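Local coordinates for protein octenoyl-coa reductase/carboxylase (Streptomyces sp., PDB 4A0S) that probably catalyses the NADPH-dependent reductive carboxylation of 2-octenoyl-CoA, supplying an extender unit for cinnabaramide polyketide biosynthesis, at residues I87-F90 against H91-K94; L93-N96 against A97-G100; Q161-W164 against G165-T168. All coordinates share one frame; numbering follows the deposited sequence.

Contact 1: residues I87-F90 against H91-K94; sequences IPTF and HFLK. With CO8 (octanoyl-coenzyme A), chain E.
Ile87 and Pro88 meet His91 and Phe92 in a local contact where the chain enters helix 89-97, within the GroES-like part of this zinc-binding dehydrogenase family member. The stretch forms one wall of the octanoyl-coenzyme A pocket. Helical backbone bonds begin here. His91 N donates to Pro88 O at 3.0 Å. Leu93 N then bonds Thr89 O at 2.9 Å, and Lys94 N bonds Phe90 O. Ile87 CG2 lies between His91 CB and N9A of the coenzyme, 3.7 Å from each, and CG1 meets the C8A rim on the same adenine face. Pro88 covers this face too, with CD 3.3 Å from C6A of the coenzyme. The Phe92 ring packs against Ile87: its CZ is 3.7 Å from Ile87 CB and 3.6 Å from N8P of the pantetheine arm. The Phe92 ring also meets that of Phe166. Away from the ligand, Phe90 and Leu93 run side by side, their CD1 atoms 3.9 Å apart, and both pack on His111. Thr89 OG1 hydrogen-bonds His111 too. A second subunit shares the pocket: its Arg286, Arg293 and Tyr349 also bond the coenzyme. His91 swings its ring to the ligand with CG anti to the backbone N (chi1 169°). The ribose oxygen O4B sits over one face of this imidazole. At the ring's far end, NE2 donates to the phosphate oxygen O2A in a very short bond of 2.5 Å.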
# COMPACT_ATOMS: atom_id res chain seq x y z
N ILE A 87 5.48 6.52 -33.25
CA ILE A 87 4.74 5.73 -34.21
C ILE A 87 3.54 6.57 -34.62
O ILE A 87 2.87 7.13 -33.76
CB ILE A 87 4.21 4.43 -33.58
CG1 ILE A 87 5.36 3.49 -33.19
CG2 ILE A 87 3.20 3.74 -34.51
CD1 ILE A 87 5.05 2.64 -31.97
N PRO A 88 3.27 6.65 -35.93
CA PRO A 88 2.12 7.43 -36.43
C PRO A 88 0.86 7.03 -35.68
O PRO A 88 0.60 5.85 -35.52
CB PRO A 88 2.01 6.99 -37.88
CG PRO A 88 3.37 6.58 -38.26
CD PRO A 88 3.98 5.98 -37.02
N THR A 89 0.10 8.02 -35.22
CA THR A 89 -1.14 7.76 -34.49
C THR A 89 -2.14 6.92 -35.29
O THR A 89 -2.95 6.20 -34.72
CB THR A 89 -1.84 9.05 -34.04
OG1 THR A 89 -1.96 9.95 -35.14
CG2 THR A 89 -1.07 9.71 -32.93
N PHE A 90 -2.07 6.99 -36.61
CA PHE A 90 -2.96 6.16 -37.42
C PHE A 90 -2.85 4.67 -37.12
O PHE A 90 -3.84 3.95 -37.19
CB PHE A 90 -2.78 6.50 -38.89
CG PHE A 90 -3.21 7.89 -39.21
CD1 PHE A 90 -4.55 8.17 -39.46
CD2 PHE A 90 -2.31 8.93 -39.19
CE1 PHE A 90 -4.97 9.44 -39.72
CE2 PHE A 90 -2.73 10.23 -39.45
CZ PHE A 90 -4.07 10.48 -39.72
N HIS A 91 -1.65 4.23 -36.74
CA HIS A 91 -1.46 2.85 -36.32
C HIS A 91 -2.31 2.57 -35.08
O HIS A 91 -2.90 1.50 -34.96
CB HIS A 91 0.01 2.56 -36.05
CG HIS A 91 0.25 1.25 -35.37
ND1 HIS A 91 0.13 0.03 -36.02
CD2 HIS A 91 0.59 0.96 -34.09
CE1 HIS A 91 0.39 -0.95 -35.17
NE2 HIS A 91 0.67 -0.41 -33.99
N PHE A 92 -2.37 3.55 -34.17
CA PHE A 92 -3.18 3.41 -32.95
C PHE A 92 -4.66 3.43 -33.25
O PHE A 92 -5.43 2.64 -32.68
CB PHE A 92 -2.84 4.47 -31.91
CG PHE A 92 -1.36 4.59 -31.65
CD1 PHE A 92 -0.58 3.45 -31.49
CD2 PHE A 92 -0.76 5.84 -31.61
CE1 PHE A 92 0.80 3.56 -31.27
CE2 PHE A 92 0.62 5.97 -31.38
CZ PHE A 92 1.39 4.83 -31.22
N LEU A 93 -5.05 4.30 -34.17
CA LEU A 93 -6.43 4.43 -34.58
C LEU A 93 -6.88 3.12 -35.18
O LEU A 93 -7.99 2.66 -34.91
CB LEU A 93 -6.59 5.59 -35.56
CG LEU A 93 -6.27 6.99 -35.02
CD1 LEU A 93 -6.51 8.04 -36.09
CD2 LEU A 93 -7.08 7.31 -33.77
N LYS A 94 -6.00 2.49 -35.95
CA LYS A 94 -6.33 1.22 -36.57
C LYS A 94 -6.41 0.10 -35.54
O LYS A 94 -7.29 -0.76 -35.63
CB LYS A 94 -5.32 0.90 -37.68
CG LYS A 94 -5.50 1.78 -38.90
CD LYS A 94 -4.62 1.37 -40.07
CE LYS A 94 -5.18 1.92 -41.39
NZ LYS A 94 -6.55 1.41 -41.74
N1A CO8 E . 4.53 3.71 -39.55
C2A CO8 E . 3.50 2.87 -39.40
N3A CO8 E . 3.49 1.96 -38.44
C4A CO8 E . 4.53 1.87 -37.58
C5A CO8 E . 5.62 2.73 -37.70
C6A CO8 E . 5.61 3.67 -38.72
N6A CO8 E . 6.63 4.52 -38.87
N7A CO8 E . 6.49 2.42 -36.73
C8A CO8 E . 5.97 1.41 -36.03
N9A CO8 E . 4.78 1.07 -36.55
C1B CO8 E . 3.84 0.01 -36.11
C2B CO8 E . 4.33 -1.38 -36.54
O2B CO8 E . 3.21 -2.19 -36.95
C3B CO8 E . 4.93 -1.89 -35.23
O3B CO8 E . 4.91 -3.31 -35.20
P3B CO8 E . 6.33 -4.04 -35.50
O7A CO8 E . 6.04 -5.12 -36.68
O8A CO8 E . 7.35 -2.98 -36.24
O9A CO8 E . 6.94 -4.60 -34.27
C4B CO8 E . 4.00 -1.31 -34.17
O4B CO8 E . 3.70 0.01 -34.65
C5B CO8 E . 4.73 -1.05 -32.85
O5B CO8 E . 3.85 -0.38 -31.93
P1A CO8 E . 2.62 -1.22 -31.22
O1A CO8 E . 1.84 -0.13 -30.25
O2A CO8 E . 1.64 -1.82 -32.18
O3A CO8 E . 3.34 -2.44 -30.39
P2A CO8 E . 3.87 -2.46 -28.83
O4A CO8 E . 5.22 -3.32 -28.82
O5A CO8 E . 2.87 -2.97 -27.84
O6A CO8 E . 4.35 -0.93 -28.48
CBP CO8 E . 4.51 1.13 -27.16
CCP CO8 E . 4.08 -0.35 -27.19
CDP CO8 E . 6.05 1.13 -27.18
CEP CO8 E . 4.04 1.72 -25.83
CAP CO8 E . 3.90 1.89 -28.38
OAP CO8 E . 2.46 1.69 -28.53
C9P CO8 E . 4.24 3.41 -28.43
O9P CO8 E . 5.38 3.76 -28.77
N8P CO8 E . 3.25 4.27 -28.13
C7P CO8 E . 3.41 5.75 -28.23
C6P CO8 E . 3.64 6.48 -26.87
C5P CO8 E . 4.72 7.57 -27.06
O5P CO8 E . 5.86 7.24 -27.39
N4P CO8 E . 4.41 8.86 -27.03
C3P CO8 E . 3.22 9.54 -26.53
C2P CO8 E . 3.78 10.26 -25.30
S1P CO8 E . 2.91 9.76 -23.76
C1' CO8 E . 1.93 11.17 -23.58
O1' CO8 E . 2.26 12.29 -24.02
C2' CO8 E . 0.73 10.93 -22.94
C3' CO8 E . -0.20 11.91 -22.68
C4' CO8 E . -1.37 11.57 -21.99
C5' CO8 E . -1.70 10.09 -21.92
C6' CO8 E . -3.10 10.03 -21.26
C7' CO8 E . -3.42 8.60 -20.92
C8' CO8 E . -4.86 8.56 -20.40

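Contact 2: residues L93-N96 against A97-G100. With CO8 (octanoyl-coenzyme A), chain E.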
# COMPACT_ATOMS: atom_id res chain seq x y z
N LEU A 93 -5.05 4.30 -34.17
CA LEU A 93 -6.43 4.43 -34.58
C LEU A 93 -6.88 3.12 -35.18
O LEU A 93 -7.99 2.66 -34.91
CB LEU A 93 -6.59 5.59 -35.56
CG LEU A 93 -6.27 6.99 -35.02
CD1 LEU A 93 -6.51 8.04 -36.09
CD2 LEU A 93 -7.08 7.31 -33.77
N LYS A 94 -6.00 2.49 -35.95
CA LYS A 94 -6.33 1.22 -36.57
C LYS A 94 -6.41 0.10 -35.54
O LYS A 94 -7.29 -0.76 -35.63
CB LYS A 94 -5.32 0.90 -37.68
CG LYS A 94 -5.50 1.78 -38.90
CD LYS A 94 -4.62 1.37 -40.07
CE LYS A 94 -5.18 1.92 -41.39
NZ LYS A 94 -6.55 1.41 -41.74
N GLN A 95 -5.51 0.11 -34.57
CA GLN A 95 -5.54 -0.85 -33.48
C GLN A 95 -6.84 -0.67 -32.70
O GLN A 95 -7.50 -1.64 -32.35
CB GLN A 95 -4.36 -0.63 -32.53
CG GLN A 95 -3.01 -1.13 -33.02
CD GLN A 95 -1.94 -1.05 -31.93
OE1 GLN A 95 -1.60 0.05 -31.45
NE2 GLN A 95 -1.41 -2.21 -31.52
N ASN A 96 -7.15 0.58 -32.40
CA ASN A 96 -8.38 0.95 -31.73
C ASN A 96 -9.56 0.35 -32.51
O ASN A 96 -10.35 -0.43 -31.96
CB ASN A 96 -8.45 2.48 -31.66
CG ASN A 96 -9.64 3.00 -30.87
OD1 ASN A 96 -10.64 2.29 -30.66
ND2 ASN A 96 -9.54 4.26 -30.45
N ALA A 97 -9.64 0.67 -33.80
CA ALA A 97 -10.73 0.21 -34.67
C ALA A 97 -10.84 -1.30 -34.82
O ALA A 97 -11.91 -1.81 -35.17
CB ALA A 97 -10.61 0.85 -36.02
N ARG A 98 -9.76 -2.03 -34.54
CA ARG A 98 -9.76 -3.49 -34.70
C ARG A 98 -10.66 -4.16 -33.66
O ARG A 98 -11.00 -5.34 -33.79
CB ARG A 98 -8.34 -4.05 -34.63
CG ARG A 98 -7.62 -4.08 -35.96
CD ARG A 98 -6.16 -4.46 -35.75
NE ARG A 98 -5.26 -3.50 -36.39
CZ ARG A 98 -4.08 -3.13 -35.89
NH1 ARG A 98 -3.67 -3.63 -34.73
NH2 ARG A 98 -3.32 -2.25 -36.54
N GLN A 99 -11.05 -3.39 -32.64
CA GLN A 99 -11.97 -3.87 -31.62
C GLN A 99 -13.37 -4.08 -32.16
O GLN A 99 -14.19 -4.77 -31.54
CB GLN A 99 -12.09 -2.85 -30.50
CG GLN A 99 -10.88 -2.58 -29.66
CD GLN A 99 -11.25 -1.58 -28.62
OE1 GLN A 99 -11.89 -1.92 -27.61
NE2 GLN A 99 -10.94 -0.31 -28.87
N GLY A 100 -13.67 -3.46 -33.30
CA GLY A 100 -14.98 -3.56 -33.91
C GLY A 100 -16.01 -2.67 -33.23
O GLY A 100 -15.67 -1.86 -32.35
N1A CO8 E . 4.53 3.71 -39.55
C2A CO8 E . 3.50 2.87 -39.40
N3A CO8 E . 3.49 1.96 -38.44
C4A CO8 E . 4.53 1.87 -37.58
C5A CO8 E . 5.62 2.73 -37.70
C6A CO8 E . 5.61 3.67 -38.72
N6A CO8 E . 6.63 4.52 -38.87
N7A CO8 E . 6.49 2.42 -36.73
C8A CO8 E . 5.97 1.41 -36.03
N9A CO8 E . 4.78 1.07 -36.55
C1B CO8 E . 3.84 0.01 -36.11
C2B CO8 E . 4.33 -1.38 -36.54
O2B CO8 E . 3.21 -2.19 -36.95
C3B CO8 E . 4.93 -1.89 -35.23
O3B CO8 E . 4.91 -3.31 -35.20
P3B CO8 E . 6.33 -4.04 -35.50
O7A CO8 E . 6.04 -5.12 -36.68
O8A CO8 E . 7.35 -2.98 -36.24
O9A CO8 E . 6.94 -4.60 -34.27
C4B CO8 E . 4.00 -1.31 -34.17
O4B CO8 E . 3.70 0.01 -34.65
C5B CO8 E . 4.73 -1.05 -32.85
O5B CO8 E . 3.85 -0.38 -31.93
P1A CO8 E . 2.62 -1.22 -31.22
O1A CO8 E . 1.84 -0.13 -30.25
O2A CO8 E . 1.64 -1.82 -32.18
O3A CO8 E . 3.34 -2.44 -30.39
P2A CO8 E . 3.87 -2.46 -28.83
O4A CO8 E . 5.22 -3.32 -28.82
O5A CO8 E . 2.87 -2.97 -27.84
O6A CO8 E . 4.35 -0.93 -28.48
CBP CO8 E . 4.51 1.13 -27.16
CCP CO8 E . 4.08 -0.35 -27.19
CDP CO8 E . 6.05 1.13 -27.18
CEP CO8 E . 4.04 1.72 -25.83
CAP CO8 E . 3.90 1.89 -28.38
OAP CO8 E . 2.46 1.69 -28.53
C9P CO8 E . 4.24 3.41 -28.43
O9P CO8 E . 5.38 3.76 -28.77
N8P CO8 E . 3.25 4.27 -28.13
C7P CO8 E . 3.41 5.75 -28.23
C6P CO8 E . 3.64 6.48 -26.87
C5P CO8 E . 4.72 7.57 -27.06
O5P CO8 E . 5.86 7.24 -27.39
N4P CO8 E . 4.41 8.86 -27.03
C3P CO8 E . 3.22 9.54 -26.53
C2P CO8 E . 3.78 10.26 -25.30
S1P CO8 E . 2.91 9.76 -23.76
C1' CO8 E . 1.93 11.17 -23.58
O1' CO8 E . 2.26 12.29 -24.02
C2' CO8 E . 0.73 10.93 -22.94
C3' CO8 E . -0.20 11.91 -22.68
C4' CO8 E . -1.37 11.57 -21.99
C5' CO8 E . -1.70 10.09 -21.92
C6' CO8 E . -3.10 10.03 -21.26
C7' CO8 E . -3.42 8.60 -20.92
C8' CO8 E . -4.86 8.56 -20.40
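Asn96 O is gripped twice by Gln99, in a local contact at the C-terminal end of helix 89-97. Gln99 N and Gln99 NE2 each reach Asn96 O at 3.1 Å, from opposite faces of the carbonyl plane. The Gln99 side chain thus folds back on the last helical turn and takes up a carbonyl there. Ala97 N still makes a regular helical bond to Leu93 O, 2.8 Å. A type I turn from Ala97 to Gly100 follows, closed by Gly100 N to Ala97 O. Gly100 leaves the helical conformation with a positive phi of 78°. The Arg98 chain runs back along the helix, and one face of its guanidinium lies over Gln95 CA, with NH1 3.1 Å from Gln95 CG. Gln95 extends past it toward the coenzyme, and its NE2 comes to 3.1 Å from the phosphate oxygen O2A. Asn96 turns to a different side of the helix, where its ND2 hydrogen-bonds Glu167 O. On that side Asn96 and Gln99 pack on Arg162 of strand 162-163, while Gln99 also touches Arg130 of a third subunit. The helix end is therefore set against the short strand and the loop that follows strand 162-163.

Contact 3: residues Q161-W164 against G165-T168. With CO8 (octanoyl-coenzyme A), chain E.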
# COMPACT_ATOMS: atom_id res chain seq x y z
N GLN A 161 -7.15 0.89 -22.55
CA GLN A 161 -6.96 2.25 -22.12
C GLN A 161 -6.27 2.99 -23.25
O GLN A 161 -5.26 2.54 -23.76
CB GLN A 161 -6.12 2.35 -20.85
CG GLN A 161 -5.74 3.77 -20.48
CD GLN A 161 -4.50 4.26 -21.22
OE1 GLN A 161 -3.43 3.63 -21.17
NE2 GLN A 161 -4.63 5.40 -21.89
N ARG A 162 -6.85 4.11 -23.63
CA ARG A 162 -6.30 4.98 -24.66
C ARG A 162 -6.27 6.43 -24.21
O ARG A 162 -6.96 6.80 -23.26
CB ARG A 162 -7.07 4.81 -25.96
CG ARG A 162 -6.80 3.47 -26.61
CD ARG A 162 -7.51 3.35 -27.98
NE ARG A 162 -7.11 2.08 -28.58
CZ ARG A 162 -7.60 0.90 -28.21
NH1 ARG A 162 -8.53 0.81 -27.27
NH2 ARG A 162 -7.14 -0.21 -28.80
N ALA A 163 -5.44 7.21 -24.89
CA ALA A 163 -5.35 8.64 -24.69
C ALA A 163 -6.19 9.30 -25.77
O ALA A 163 -5.89 9.22 -26.96
CB ALA A 163 -3.91 9.13 -24.77
N TRP A 164 -7.26 9.93 -25.32
CA TRP A 164 -8.11 10.72 -26.17
C TRP A 164 -7.32 11.63 -27.11
O TRP A 164 -6.41 12.34 -26.66
CB TRP A 164 -8.97 11.58 -25.26
CG TRP A 164 -9.99 12.29 -26.00
CD1 TRP A 164 -10.87 11.78 -26.89
CD2 TRP A 164 -10.31 13.68 -25.87
NE1 TRP A 164 -11.70 12.76 -27.35
CE2 TRP A 164 -11.37 13.94 -26.74
CE3 TRP A 164 -9.76 14.73 -25.12
CZ2 TRP A 164 -11.93 15.21 -26.89
CZ3 TRP A 164 -10.32 16.00 -25.26
CH2 TRP A 164 -11.40 16.22 -26.13
N GLY A 165 -7.67 11.59 -28.39
CA GLY A 165 -7.00 12.43 -29.39
C GLY A 165 -5.60 11.99 -29.76
O GLY A 165 -4.94 12.66 -30.54
N PHE A 166 -5.15 10.88 -29.20
CA PHE A 166 -3.84 10.32 -29.53
C PHE A 166 -3.97 8.88 -30.03
O PHE A 166 -3.63 8.60 -31.16
CB PHE A 166 -2.87 10.43 -28.35
CG PHE A 166 -1.50 9.94 -28.67
CD1 PHE A 166 -0.65 10.70 -29.48
CD2 PHE A 166 -1.06 8.71 -28.22
CE1 PHE A 166 0.63 10.25 -29.80
CE2 PHE A 166 0.22 8.24 -28.53
CZ PHE A 166 1.07 9.02 -29.33
N GLU A 167 -4.49 7.99 -29.20
CA GLU A 167 -4.90 6.66 -29.68
C GLU A 167 -6.39 6.63 -30.01
O GLU A 167 -6.92 5.57 -30.36
CB GLU A 167 -4.59 5.57 -28.65
CG GLU A 167 -3.12 5.29 -28.46
CD GLU A 167 -2.57 5.87 -27.17
OE1 GLU A 167 -3.38 6.32 -26.34
OE2 GLU A 167 -1.32 5.84 -26.97
N THR A 168 -7.06 7.76 -29.87
CA THR A 168 -8.44 7.85 -30.30
C THR A 168 -8.58 9.03 -31.22
O THR A 168 -7.79 9.96 -31.17
CB THR A 168 -9.48 8.02 -29.16
OG1 THR A 168 -9.59 9.39 -28.79
CG2 THR A 168 -9.14 7.15 -27.95
N1A CO8 E . 4.53 3.71 -39.55
C2A CO8 E . 3.50 2.87 -39.40
N3A CO8 E . 3.49 1.96 -38.44
C4A CO8 E . 4.53 1.87 -37.58
C5A CO8 E . 5.62 2.73 -37.70
C6A CO8 E . 5.61 3.67 -38.72
N6A CO8 E . 6.63 4.52 -38.87
N7A CO8 E . 6.49 2.42 -36.73
C8A CO8 E . 5.97 1.41 -36.03
N9A CO8 E . 4.78 1.07 -36.55
C1B CO8 E . 3.84 0.01 -36.11
C2B CO8 E . 4.33 -1.38 -36.54
O2B CO8 E . 3.21 -2.19 -36.95
C3B CO8 E . 4.93 -1.89 -35.23
O3B CO8 E . 4.91 -3.31 -35.20
P3B CO8 E . 6.33 -4.04 -35.50
O7A CO8 E . 6.04 -5.12 -36.68
O8A CO8 E . 7.35 -2.98 -36.24
O9A CO8 E . 6.94 -4.60 -34.27
C4B CO8 E . 4.00 -1.31 -34.17
O4B CO8 E . 3.70 0.01 -34.65
C5B CO8 E . 4.73 -1.05 -32.85
O5B CO8 E . 3.85 -0.38 -31.93
P1A CO8 E . 2.62 -1.22 -31.22
O1A CO8 E . 1.84 -0.13 -30.25
O2A CO8 E . 1.64 -1.82 -32.18
O3A CO8 E . 3.34 -2.44 -30.39
P2A CO8 E . 3.87 -2.46 -28.83
O4A CO8 E . 5.22 -3.32 -28.82
O5A CO8 E . 2.87 -2.97 -27.84
O6A CO8 E . 4.35 -0.93 -28.48
CBP CO8 E . 4.51 1.13 -27.16
CCP CO8 E . 4.08 -0.35 -27.19
CDP CO8 E . 6.05 1.13 -27.18
CEP CO8 E . 4.04 1.72 -25.83
CAP CO8 E . 3.90 1.89 -28.38
OAP CO8 E . 2.46 1.69 -28.53
C9P CO8 E . 4.24 3.41 -28.43
O9P CO8 E . 5.38 3.76 -28.77
N8P CO8 E . 3.25 4.27 -28.13
C7P CO8 E . 3.41 5.75 -28.23
C6P CO8 E . 3.64 6.48 -26.87
C5P CO8 E . 4.72 7.57 -27.06
O5P CO8 E . 5.86 7.24 -27.39
N4P CO8 E . 4.41 8.86 -27.03
C3P CO8 E . 3.22 9.54 -26.53
C2P CO8 E . 3.78 10.26 -25.30
S1P CO8 E . 2.91 9.76 -23.76
C1' CO8 E . 1.93 11.17 -23.58
O1' CO8 E . 2.26 12.29 -24.02
C2' CO8 E . 0.73 10.93 -22.94
C3' CO8 E . -0.20 11.91 -22.68
C4' CO8 E . -1.37 11.57 -21.99
C5' CO8 E . -1.70 10.09 -21.92
C6' CO8 E . -3.10 10.03 -21.26
C7' CO8 E . -3.42 8.60 -20.92
C8' CO8 E . -4.86 8.56 -20.40
O HOH W 1 -2.41 5.70 -23.94
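Glu167 folds its carboxylate back over Ala163, with OE1 3.3 Å from Ala163 CB. The same OE1 accepts Ala163 N at 2.7 Å and is met nearly end-on. A bend at chi2 (104°) turns the carboxylate to this position. A water also bonds it: it donates to Glu167 OE1 at 2.7 Å and accepts from Gln161 NE2. The backbone between is a type II beta turn, Ala163 to Phe166, with Gly165 at positive phi. Ala163 O takes two good bonds, from Phe166 N and, in the carbonyl plane, Glu167 N, both 2.9 Å. Thr168 N adds a weak third. Thr168 OG1 ties back to the turn: it accepts Gly165 N at 2.9 Å and lies beside Trp164 CD1. Next to it, the extended Arg162 chain rests its CB and CG on Glu167 CB, while its NH1 forms a salt bridge with Glu160. The turn lines the pocket from the pantetheine arm to the acyl tail. Ala163 CB is 3.7 Å from C6' of the octanoyl tail, and Phe166 CZ is 3.6 Å from C3P of the pantetheine arm. Strand 162-163 pairs antiparallel with strand 142-143. The loop after it lies against helix 89-97, through Phe92 and Asn96, and Phe166 also touches helix 76-82.

Overall arrangement
Contacts 1 and 2 follow one another from the start of helix 89-97 to just past its end and share Leu93 and Lys94; their centres are 9 Å apart. Contact 3 lies beside both, 10 Å from contact 1 and 11 Å from contact 2. Phe92 CB packs on Glu167 CG at 3.6 Å, and Leu93 CD2 lies 3.4 Å from Thr168 C. All three contacts face the same coenzyme A ligand. Contact 1 meets the adenine, the diphosphate oxygen O2A and the start of the pantetheine arm; contact 2 adds Gln95 near O2A, and contact 3 meets the acyl tail. Contact 3 is also nearest the NADP, about 7 Å from the Ala163 side chain.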